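Local coordinates for BluB-like flavoprotein (PDB 3EO8) that binds flavin mononucleotide between the two subunits of a nitroreductase-family dimer and is probably an oxidoreductase, at residues A[35-40]-A[146-151]; A[54-59]-A[174-179]; A[104-109]-A[140-145]. One frame throughout, in Å; residues are numbered along the deposited sequence.

Contact 1: A[35-40]-A[146-151]. With FMN (flavin mononucleotide), chain K.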
loop_
_atom_site.group_PDB
_atom_site.type_symbol
_atom_site.label_atom_id
_atom_site.label_comp_id
_atom_site.label_asym_id
_atom_site.label_seq_id
_atom_site.Cartn_x
_atom_site.Cartn_y
_atom_site.Cartn_z
ATOM N N GLY A 35 -2.679 11.137 6.578
ATOM C CA GLY A 35 -1.358 11.782 6.680
ATOM C C GLY A 35 -0.492 11.298 7.826
ATOM O O GLY A 35 0.711 11.559 7.858
ATOM N N ALA A 36 -1.116 10.609 8.777
ATOM C CA ALA A 36 -0.401 9.990 9.885
ATOM C C ALA A 36 0.140 8.592 9.562
ATOM O O ALA A 36 0.808 7.998 10.400
ATOM C CB ALA A 36 -1.306 9.925 11.108
ATOM N N ALA A 37 -0.157 8.061 8.369
ATOM C CA ALA A 37 0.300 6.737 7.960
ATOM C C ALA A 37 1.810 6.701 7.869
ATOM O O ALA A 37 2.435 7.723 7.563
ATOM C CB ALA A 37 -0.295 6.370 6.598
ATOM N N PRO A 38 2.404 5.514 8.073
ATOM C CA PRO A 38 3.837 5.396 7.907
ATOM C C PRO A 38 4.144 5.492 6.426
ATOM O O PRO A 38 3.250 5.252 5.597
ATOM C CB PRO A 38 4.142 3.998 8.443
ATOM C CG PRO A 38 2.833 3.203 8.197
ATOM C CD PRO A 38 1.751 4.230 8.400
ATOM N N SER A 39 5.363 5.883 6.104
ATOM C CA SER A 39 5.809 5.917 4.738
ATOM C C SER A 39 7.311 5.814 4.661
ATOM O O SER A 39 8.005 6.220 5.579
ATOM C CB SER A 39 5.315 7.201 4.052
ATOM O OG SER A 39 5.910 8.352 4.613
ATOM N N GLY A 40 7.817 5.303 3.541
ATOM C CA GLY A 40 9.252 5.095 3.385
ATOM C C GLY A 40 10.011 6.391 3.564
ATOM O O GLY A 40 9.752 7.365 2.865
ATOM N N ILE A 146 -4.202 5.459 2.450
ATOM C CA ILE A 146 -5.594 5.322 1.952
ATOM C C ILE A 146 -6.391 4.390 2.864
ATOM O O ILE A 146 -7.590 4.629 3.138
ATOM C CB ILE A 146 -5.628 4.871 0.466
ATOM C CG1 ILE A 146 -5.051 5.943 -0.474
ATOM C CG2 ILE A 146 -7.043 4.521 0.044
ATOM C CD1 ILE A 146 -4.779 5.439 -1.903
ATOM N N GLU A 147 -5.731 3.408 3.472
ATOM C CA GLU A 147 -6.427 2.594 4.493
ATOM C C GLU A 147 -6.798 3.385 5.738
ATOM O O GLU A 147 -7.906 3.239 6.208
ATOM C CB GLU A 147 -5.654 1.311 4.793
ATOM C CG GLU A 147 -6.344 0.350 5.755
ATOM C CD GLU A 147 -7.572 -0.372 5.185
ATOM O OE1 GLU A 147 -7.974 -0.093 4.039
ATOM O OE2 GLU A 147 -8.136 -1.239 5.932
ATOM N N ASN A 148 -5.917 4.271 6.216
ATOM C CA ASN A 148 -6.231 5.146 7.340
ATOM C C ASN A 148 -7.439 6.053 7.033
ATOM O O ASN A 148 -8.316 6.254 7.875
ATOM C CB ASN A 148 -4.999 6.010 7.688
ATOM C CG ASN A 148 -3.994 5.313 8.605
ATOM O OD1 ASN A 148 -4.021 4.101 8.791
ATOM N ND2 ASN A 148 -3.073 6.108 9.165
ATOM N N PHE A 149 -7.477 6.586 5.818
ATOM C CA PHE A 149 -8.605 7.383 5.316
ATOM C C PHE A 149 -9.872 6.522 5.341
ATOM O O PHE A 149 -10.900 6.926 5.891
ATOM C CB PHE A 149 -8.333 7.821 3.880
ATOM C CG PHE A 149 -9.327 8.799 3.315
ATOM C CD1 PHE A 149 -10.613 8.401 2.961
ATOM C CD2 PHE A 149 -8.938 10.118 3.040
ATOM C CE1 PHE A 149 -11.528 9.316 2.414
ATOM C CE2 PHE A 149 -9.848 11.014 2.496
ATOM C CZ PHE A 149 -11.133 10.613 2.193
ATOM N N THR A 150 -9.780 5.347 4.743
ATOM C CA THR A 150 -10.901 4.397 4.636
ATOM C C THR A 150 -11.545 4.069 5.985
ATOM O O THR A 150 -12.780 4.121 6.162
ATOM C CB THR A 150 -10.390 3.113 3.975
ATOM O OG1 THR A 150 -9.998 3.428 2.634
ATOM C CG2 THR A 150 -11.462 2.007 3.961
ATOM N N LEU A 151 -10.703 3.736 6.953
ATOM C CA LEU A 151 -11.194 3.369 8.262
ATOM C C LEU A 151 -11.821 4.576 8.955
ATOM O O LEU A 151 -12.832 4.458 9.670
ATOM C CB LEU A 151 -10.062 2.753 9.096
ATOM C CG LEU A 151 -9.463 1.437 8.565
ATOM C CD1 LEU A 151 -8.380 0.988 9.490
ATOM C CD2 LEU A 151 -10.569 0.311 8.381
HETATM N N1 FMN K . 11.727 2.253 8.923
HETATM C C2 FMN K . 12.989 1.742 9.116
HETATM O O2 FMN K . 13.628 2.052 10.128
HETATM N N3 FMN K . 13.549 0.889 8.183
HETATM C C4 FMN K . 12.867 0.540 7.034
HETATM O O4 FMN K . 13.353 -0.315 6.289
HETATM C C4A FMN K . 11.602 1.073 6.806
HETATM N N5 FMN K . 10.862 0.774 5.677
HETATM C C5A FMN K . 9.594 1.264 5.487
HETATM C C6 FMN K . 8.833 0.895 4.369
HETATM C C7 FMN K . 7.557 1.414 4.175
HETATM C C7M FMN K . 6.704 0.767 3.114
HETATM C C8 FMN K . 6.982 2.219 5.150
HETATM C C8M FMN K . 5.473 2.440 5.182
HETATM C C9 FMN K . 7.738 2.583 6.278
HETATM C C9A FMN K . 9.021 2.090 6.471
HETATM N N10 FMN K . 9.779 2.452 7.560
HETATM C C10 FMN K . 11.034 1.912 7.771
HETATM C "C1'" FMN K . 9.266 3.435 8.577
HETATM C "C2'" FMN K . 9.414 4.912 8.182
HETATM O "O2'" FMN K . 10.797 5.352 8.286
HETATM C "C3'" FMN K . 8.511 5.785 9.083
HETATM O "O3'" FMN K . 7.152 5.435 8.900
HETATM C "C4'" FMN K . 8.643 7.294 8.813
HETATM O "O4'" FMN K . 9.940 7.784 9.031
HETATM C "C5'" FMN K . 7.746 8.090 9.749
HETATM O "O5'" FMN K . 8.034 7.824 11.098
HETATM P P FMN K . 6.847 7.252 12.043
HETATM O O1P FMN K . 7.398 7.042 13.434
HETATM O O2P FMN K . 6.390 5.960 11.404
HETATM O O3P FMN K . 5.726 8.250 12.099
HETATM O O HOH W 1 -1.086 6.114 11.585
#

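Contact 2: A[54-59]-A[174-179]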
loop_
_atom_site.group_PDB
_atom_site.type_symbol
_atom_site.label_atom_id
_atom_site.label_comp_id
_atom_site.label_asym_id
_atom_site.label_seq_id
_atom_site.Cartn_x
_atom_site.Cartn_y
_atom_site.Cartn_z
ATOM N N ARG A 54 -20.250 18.318 -9.553
ATOM C CA ARG A 54 -20.821 17.235 -10.384
ATOM C C ARG A 54 -20.269 17.254 -11.787
ATOM O O ARG A 54 -19.953 16.199 -12.339
ATOM C CB ARG A 54 -22.343 17.280 -10.510
ATOM C CG ARG A 54 -23.137 17.081 -9.252
ATOM C CD ARG A 54 -22.840 15.756 -8.554
ATOM N NE ARG A 54 -22.729 14.586 -9.414
ATOM C CZ ARG A 54 -22.517 13.352 -8.941
ATOM N NH1 ARG A 54 -22.434 13.140 -7.624
ATOM N NH2 ARG A 54 -22.377 12.324 -9.789
ATOM N N ASP A 55 -20.135 18.440 -12.375
ATOM C CA ASP A 55 -19.747 18.472 -13.774
ATOM C C ASP A 55 -18.327 17.980 -13.968
ATOM O O ASP A 55 -18.014 17.457 -15.024
ATOM C CB ASP A 55 -19.919 19.851 -14.397
ATOM C CG ASP A 55 -18.829 20.789 -13.998
ATOM O OD1 ASP A 55 -18.895 21.283 -12.854
ATOM O OD2 ASP A 55 -17.890 20.990 -14.817
ATOM N N LEU A 56 -17.450 18.210 -12.990
ATOM C CA LEU A 56 -16.080 17.697 -13.068
ATOM C C LEU A 56 -16.076 16.169 -12.941
ATOM O O LEU A 56 -15.375 15.470 -13.660
ATOM C CB LEU A 56 -15.221 18.359 -11.982
ATOM C CG LEU A 56 -13.768 17.957 -11.837
ATOM C CD1 LEU A 56 -13.021 17.999 -13.172
ATOM C CD2 LEU A 56 -13.120 18.887 -10.814
HETATM N N MSE A 57 -16.884 15.643 -12.029
HETATM C CA MSE A 57 -17.040 14.179 -11.899
HETATM C C MSE A 57 -17.512 13.572 -13.217
HETATM O O MSE A 57 -17.057 12.497 -13.616
HETATM C CB MSE A 57 -18.034 13.846 -10.762
HETATM C CG MSE A 57 -17.458 14.122 -9.402
HETATM SE SE MSE A 57 -18.775 14.105 -7.958
HETATM C CE MSE A 57 -18.967 12.202 -7.880
ATOM N N GLU A 58 -18.396 14.264 -13.925
ATOM C CA GLU A 58 -18.905 13.726 -15.184
ATOM C C GLU A 58 -17.851 13.849 -16.266
ATOM O O GLU A 58 -17.735 12.985 -17.146
ATOM C CB GLU A 58 -20.158 14.477 -15.634
ATOM C CG GLU A 58 -21.329 14.329 -14.667
ATOM C CD GLU A 58 -22.030 12.987 -14.765
ATOM O OE1 GLU A 58 -21.708 12.212 -15.705
ATOM O OE2 GLU A 58 -22.910 12.716 -13.903
ATOM N N LYS A 59 -17.102 14.955 -16.246
ATOM C CA LYS A 59 -16.023 15.135 -17.199
ATOM C C LYS A 59 -14.956 14.053 -17.068
ATOM O O LYS A 59 -14.407 13.594 -18.057
ATOM C CB LYS A 59 -15.416 16.547 -17.075
ATOM C CG LYS A 59 -16.296 17.609 -17.726
ATOM C CD LYS A 59 -15.832 19.022 -17.442
ATOM C CE LYS A 59 -16.734 20.072 -18.129
ATOM N NZ LYS A 59 -17.973 20.327 -17.330
ATOM N N GLU A 174 -5.981 13.489 -15.236
ATOM C CA GLU A 174 -5.133 14.570 -14.772
ATOM C C GLU A 174 -5.298 15.845 -15.640
ATOM O O GLU A 174 -5.394 16.959 -15.111
ATOM C CB GLU A 174 -3.681 14.121 -14.804
ATOM C CG GLU A 174 -3.334 13.056 -13.732
ATOM C CD GLU A 174 -1.998 12.370 -13.977
ATOM O OE1 GLU A 174 -1.187 12.890 -14.795
ATOM O OE2 GLU A 174 -1.789 11.281 -13.368
ATOM N N ALA A 175 -5.340 15.667 -16.957
ATOM C CA ALA A 175 -5.530 16.772 -17.898
ATOM C C ALA A 175 -6.868 17.482 -17.703
ATOM O O ALA A 175 -6.936 18.706 -17.741
ATOM C CB ALA A 175 -5.422 16.253 -19.319
ATOM N N VAL A 176 -7.942 16.718 -17.523
ATOM C CA VAL A 176 -9.253 17.306 -17.208
ATOM C C VAL A 176 -9.213 18.097 -15.911
ATOM O O VAL A 176 -9.696 19.230 -15.855
ATOM C CB VAL A 176 -10.358 16.230 -17.080
ATOM C CG1 VAL A 176 -11.660 16.843 -16.530
ATOM C CG2 VAL A 176 -10.560 15.551 -18.429
ATOM N N LEU A 177 -8.656 17.506 -14.858
ATOM C CA LEU A 177 -8.598 18.189 -13.569
ATOM C C LEU A 177 -7.874 19.512 -13.704
ATOM O O LEU A 177 -8.330 20.538 -13.185
ATOM C CB LEU A 177 -7.864 17.317 -12.544
ATOM C CG LEU A 177 -7.716 17.900 -11.155
ATOM C CD1 LEU A 177 -9.105 18.113 -10.510
ATOM C CD2 LEU A 177 -6.838 16.982 -10.304
ATOM N N GLU A 178 -6.736 19.472 -14.385
ATOM C CA GLU A 178 -5.902 20.674 -14.586
ATOM C C GLU A 178 -6.657 21.744 -15.385
ATOM O O GLU A 178 -6.698 22.906 -14.992
ATOM C CB GLU A 178 -4.623 20.294 -15.314
ATOM C CG GLU A 178 -3.616 21.400 -15.491
ATOM C CD GLU A 178 -2.323 20.873 -16.092
ATOM O OE1 GLU A 178 -1.646 20.005 -15.447
ATOM O OE2 GLU A 178 -1.997 21.292 -17.214
ATOM N N ALA A 179 -7.287 21.320 -16.476
ATOM C CA ALA A 179 -7.992 22.240 -17.358
ATOM C C ALA A 179 -9.183 22.929 -16.669
ATOM O O ALA A 179 -9.497 24.089 -16.984
ATOM C CB ALA A 179 -8.437 21.529 -18.613
#

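Contact 3: A[104-109]-A[140-145]. With FMN (flavin mononucleotide), chain K.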
loop_
_atom_site.group_PDB
_atom_site.type_symbol
_atom_site.label_atom_id
_atom_site.label_comp_id
_atom_site.label_asym_id
_atom_site.label_seq_id
_atom_site.Cartn_x
_atom_site.Cartn_y
_atom_site.Cartn_z
ATOM N N VAL A 104 -12.669 11.538 -4.488
ATOM C CA VAL A 104 -11.361 11.981 -4.044
ATOM C C VAL A 104 -10.320 11.409 -4.999
ATOM O O VAL A 104 -10.294 10.216 -5.247
ATOM C CB VAL A 104 -11.058 11.533 -2.627
ATOM C CG1 VAL A 104 -9.736 12.140 -2.173
ATOM C CG2 VAL A 104 -12.232 11.910 -1.667
ATOM N N LEU A 105 -9.478 12.252 -5.568
ATOM C CA LEU A 105 -8.399 11.782 -6.388
ATOM C C LEU A 105 -7.188 11.780 -5.509
ATOM O O LEU A 105 -6.834 12.827 -4.922
ATOM C CB LEU A 105 -8.161 12.697 -7.586
ATOM C CG LEU A 105 -9.361 12.950 -8.489
ATOM C CD1 LEU A 105 -8.930 13.896 -9.586
ATOM C CD2 LEU A 105 -9.919 11.687 -9.037
ATOM N N VAL A 106 -6.568 10.616 -5.389
ATOM C CA VAL A 106 -5.409 10.480 -4.544
ATOM C C VAL A 106 -4.200 10.475 -5.447
ATOM O O VAL A 106 -3.953 9.496 -6.187
ATOM C CB VAL A 106 -5.442 9.218 -3.680
ATOM C CG1 VAL A 106 -4.375 9.344 -2.670
ATOM C CG2 VAL A 106 -6.818 9.087 -2.963
ATOM N N PHE A 107 -3.474 11.592 -5.408
ATOM C CA PHE A 107 -2.226 11.742 -6.157
ATOM C C PHE A 107 -1.068 11.210 -5.324
ATOM O O PHE A 107 -1.119 11.192 -4.105
ATOM C CB PHE A 107 -1.959 13.206 -6.531
ATOM C CG PHE A 107 -2.715 13.665 -7.750
ATOM C CD1 PHE A 107 -4.080 13.910 -7.687
ATOM C CD2 PHE A 107 -2.072 13.816 -8.963
ATOM C CE1 PHE A 107 -4.786 14.339 -8.816
ATOM C CE2 PHE A 107 -2.756 14.206 -10.098
ATOM C CZ PHE A 107 -4.123 14.480 -10.034
ATOM N N THR A 108 -0.019 10.781 -6.004
ATOM C CA THR A 108 1.130 10.187 -5.352
ATOM C C THR A 108 2.359 10.504 -6.226
ATOM O O THR A 108 2.241 11.143 -7.269
ATOM C CB THR A 108 0.920 8.664 -5.133
ATOM O OG1 THR A 108 1.960 8.137 -4.298
ATOM C CG2 THR A 108 0.872 7.896 -6.479
ATOM N N LYS A 109 3.533 10.143 -5.751
ATOM C CA LYS A 109 4.757 10.299 -6.485
ATOM C C LYS A 109 5.695 9.111 -6.231
ATOM O O LYS A 109 5.528 8.358 -5.250
ATOM C CB LYS A 109 5.429 11.624 -6.130
ATOM C CG LYS A 109 5.917 11.750 -4.686
ATOM C CD LYS A 109 6.742 13.017 -4.462
ATOM C CE LYS A 109 7.001 13.189 -2.951
ATOM N NZ LYS A 109 8.081 14.156 -2.585
ATOM N N GLN A 140 3.223 0.742 -1.212
ATOM C CA GLN A 140 2.849 0.239 0.088
ATOM C C GLN A 140 2.505 1.404 1.011
ATOM O O GLN A 140 1.536 1.354 1.772
ATOM C CB GLN A 140 3.970 -0.586 0.704
ATOM C CG GLN A 140 4.307 -1.884 0.015
ATOM C CD GLN A 140 5.250 -2.733 0.841
ATOM O OE1 GLN A 140 5.071 -2.865 2.024
ATOM N NE2 GLN A 140 6.258 -3.306 0.205
ATOM N N SER A 141 3.319 2.462 0.960
ATOM C CA SER A 141 3.097 3.662 1.765
ATOM C C SER A 141 1.755 4.306 1.411
ATOM O O SER A 141 0.962 4.666 2.301
ATOM C CB SER A 141 4.227 4.680 1.562
ATOM O OG SER A 141 5.518 4.125 1.878
ATOM N N LEU A 142 1.490 4.471 0.122
ATOM C CA LEU A 142 0.201 5.049 -0.304
ATOM C C LEU A 142 -0.993 4.243 0.217
ATOM O O LEU A 142 -1.988 4.804 0.736
ATOM C CB LEU A 142 0.136 5.146 -1.830
ATOM C CG LEU A 142 -1.096 5.875 -2.368
ATOM C CD1 LEU A 142 -1.082 7.352 -1.892
ATOM C CD2 LEU A 142 -1.171 5.815 -3.884
ATOM N N GLY A 143 -0.883 2.913 0.134
ATOM C CA GLY A 143 -1.928 2.034 0.663
ATOM C C GLY A 143 -2.176 2.204 2.141
ATOM O O GLY A 143 -3.344 2.200 2.607
ATOM N N ALA A 144 -1.102 2.382 2.901
ATOM C CA ALA A 144 -1.231 2.658 4.331
ATOM C C ALA A 144 -2.042 3.938 4.567
ATOM O O ALA A 144 -2.968 3.964 5.393
ATOM C CB ALA A 144 0.148 2.736 4.987
ATOM N N ALA A 145 -1.732 5.007 3.824
ATOM C CA ALA A 145 -2.497 6.269 3.951
ATOM C C ALA A 145 -3.964 6.116 3.574
ATOM O O ALA A 145 -4.877 6.583 4.277
ATOM C CB ALA A 145 -1.833 7.378 3.107
HETATM N N1 FMN K . 11.727 2.253 8.923
HETATM C C2 FMN K . 12.989 1.742 9.116
HETATM O O2 FMN K . 13.628 2.052 10.128
HETATM N N3 FMN K . 13.549 0.889 8.183
HETATM C C4 FMN K . 12.867 0.540 7.034
HETATM O O4 FMN K . 13.353 -0.315 6.289
HETATM C C4A FMN K . 11.602 1.073 6.806
HETATM N N5 FMN K . 10.862 0.774 5.677
HETATM C C5A FMN K . 9.594 1.264 5.487
HETATM C C6 FMN K . 8.833 0.895 4.369
HETATM C C7 FMN K . 7.557 1.414 4.175
HETATM C C7M FMN K . 6.704 0.767 3.114
HETATM C C8 FMN K . 6.982 2.219 5.150
HETATM C C8M FMN K . 5.473 2.440 5.182
HETATM C C9 FMN K . 7.738 2.583 6.278
HETATM C C9A FMN K . 9.021 2.090 6.471
HETATM N N10 FMN K . 9.779 2.452 7.560
HETATM C C10 FMN K . 11.034 1.912 7.771
HETATM C "C1'" FMN K . 9.266 3.435 8.577
HETATM C "C2'" FMN K . 9.414 4.912 8.182
HETATM O "O2'" FMN K . 10.797 5.352 8.286
HETATM C "C3'" FMN K . 8.511 5.785 9.083
HETATM O "O3'" FMN K . 7.152 5.435 8.900
HETATM C "C4'" FMN K . 8.643 7.294 8.813
HETATM O "O4'" FMN K . 9.940 7.784 9.031
HETATM C "C5'" FMN K . 7.746 8.090 9.749
HETATM O "O5'" FMN K . 8.034 7.824 11.098
HETATM P P FMN K . 6.847 7.252 12.043
HETATM O O1P FMN K . 7.398 7.042 13.434
HETATM O O2P FMN K . 6.390 5.960 11.404
HETATM O O3P FMN K . 5.726 8.250 12.099
#

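Contact 1: A[35-40]-A[146-151]
A37 and N148 are where the loop after helix 24-35 comes against helix 137-155, and the amide nitrogen of the asparagine lies against the backbone N and CA of the alanine as well as its methyl. The A37 CB lies 3.8 Å from N148 ND2, and the same ND2 is 3.6 Å from A37 N; both nitrogens are donors, so this is packing and not a hydrogen bond. N148 carries CG anti to its carbonyl carbon, beside the backbone N (chi1 -84°), which sends the amide out from the helix toward the loop. About one turn earlier in the helix, A144 and A145 also meet the A37 methyl.

The polar link across the contact runs through a water. It accepts from N148 ND2 at 3.1 Å and donates a weak bond of 2.9 Å to A36 O. That carbonyl is bonded to R11 of the second subunit as well. The main direct partner of N148 ND2 is A33 O, near the C-terminal end of helix 24-35, with a weak further bond to E147 of the second subunit.

Toward the flavin, the loop uses mainly its backbone. S39 N gives a weak hydrogen bond to FMN O3' (3.3 Å), while P38 CB packs 3.4 Å from that same ribityl oxygen. G40 N sits 3.6 Å from FMN C8, at the dimethylbenzene end of the ring. S39 OG is turned to the backbone N of Q44 instead.

The second subunit supplies further hydrogen bonds to the cofactor, from S165, R15 and K208 among others. N148 ND2 is thus bonded directly to the end of helix 24-35 and reaches the loop only through a weak water link, so any steadying of the flavin-lining backbone is probably indirect.

Contact 2: A[54-59]-A[174-179]
Two nearly antiparallel helices on one face of the nitroreductase-fold sheet meet here, 54-75 bringing L56 and K59 against V176 and L177 of 170-181. The axes of the two short segments approach to 10.2 Å, with an angle of 152° between their directions.

V176 sits across from two residues that are one turn apart. Its CG1, anti to the backbone N (chi1 171°), is directed between them and lies 3.8 Å from both L56 CD1 and K59 CB. The side chains of L56 and V176 lie alongside each other, pointing opposite ways. The second branch of L56 goes to the other leucine: its CD2 is 4.1 Å from CD1 of L177, a looser touch. L56 thus splits its fork, one methyl to each of two neighbouring residues on the facing helix.

K59 contributes only the start of its chain to the contact. The chain bends at its end, and NZ turns back along its own helix to a salt bridge of 2.6 Å with D55 OD2, on the anti lone pair. Beneath the helices, L177 rests on L105 and F107 of strand 102-108, and L56 on I51; I218 of the second subunit also packs on L56.

Only apolar carbon contacts, between methyls and the K59 methylene, join these segments, while the lysine charge is paired within its own helix, so the helix pair is held together here by burial of apolar surface.

Contact 3: A[104-109]-A[140-145]
Strand 104-108 and helix 140-145 run in roughly opposite directions, at 148°, with their axes 10.3 Å apart and the CA atoms of T108 and L142 brought to 7.3 Å. This is the layer of helix on sheet in the nitroreductase alpha/beta fold: helix 137-155 covers the face of the sheet to which V106 and T108 point, whereas F107 points away, to the opposite face and to helix 170-181.

L142 carries the contact. Its CG stands anti to the backbone N (chi1 -174°), and the two methyls at the end of the chain reach the strand together. CD1 meets CG1 of V106 at 3.9 Å and also comes against the near side of T108. CD2 lies over T108, 3.7 Å from its CB and 3.9 Å from its CG2, so that CB, CG2 and OG1 of the threonine all lie against the leucine methyls.

The T108 hydroxyl is thus within van der Waals distance of L142, but its polar partner is N45 O, in the loop before strand 47-51. That bond gives a buried hydroxyl a partner beside an apolar side chain. V106 is further enclosed by F48 and L194 of the adjacent strands, and L142 also packs on Q140 of the second subunit.

Q140 and S141 turn to the dimer interface and the flavin. Q140 sends its amide to the second subunit, where OE1 is bonded to W162 NE1 and NE2 to G191 O, and its CB lies 3.9 Å from FMN C7M. S141 OG, which donates to P137 O one turn back and accepts from G40 N, sits 3.7 Å from the other ring methyl, FMN C8M.

How the contacts relate
From the N terminus, the chain leaves helix 24-35 through loop 35-40 and later enters helix 54-75 at 54-59. Strand segment 104-109 comes next, and contact 3 closes the shortest loop when 140-145 packs on it. Contact 1 closes around that loop at 146-151, directly following on helix 137-155. Contact 2 closes last, at 174-179; its loop also encloses contact 3 but crosses that of contact 1. Contacts 1 and 3 touch near the flavin, where G40 meets S141. Contacts 2 and 3 meet through strand 102-108, whose two faces carry helices 137-155 and 170-181. Contacts 1 and 2 stay about 13 Å apart at their nearest atoms.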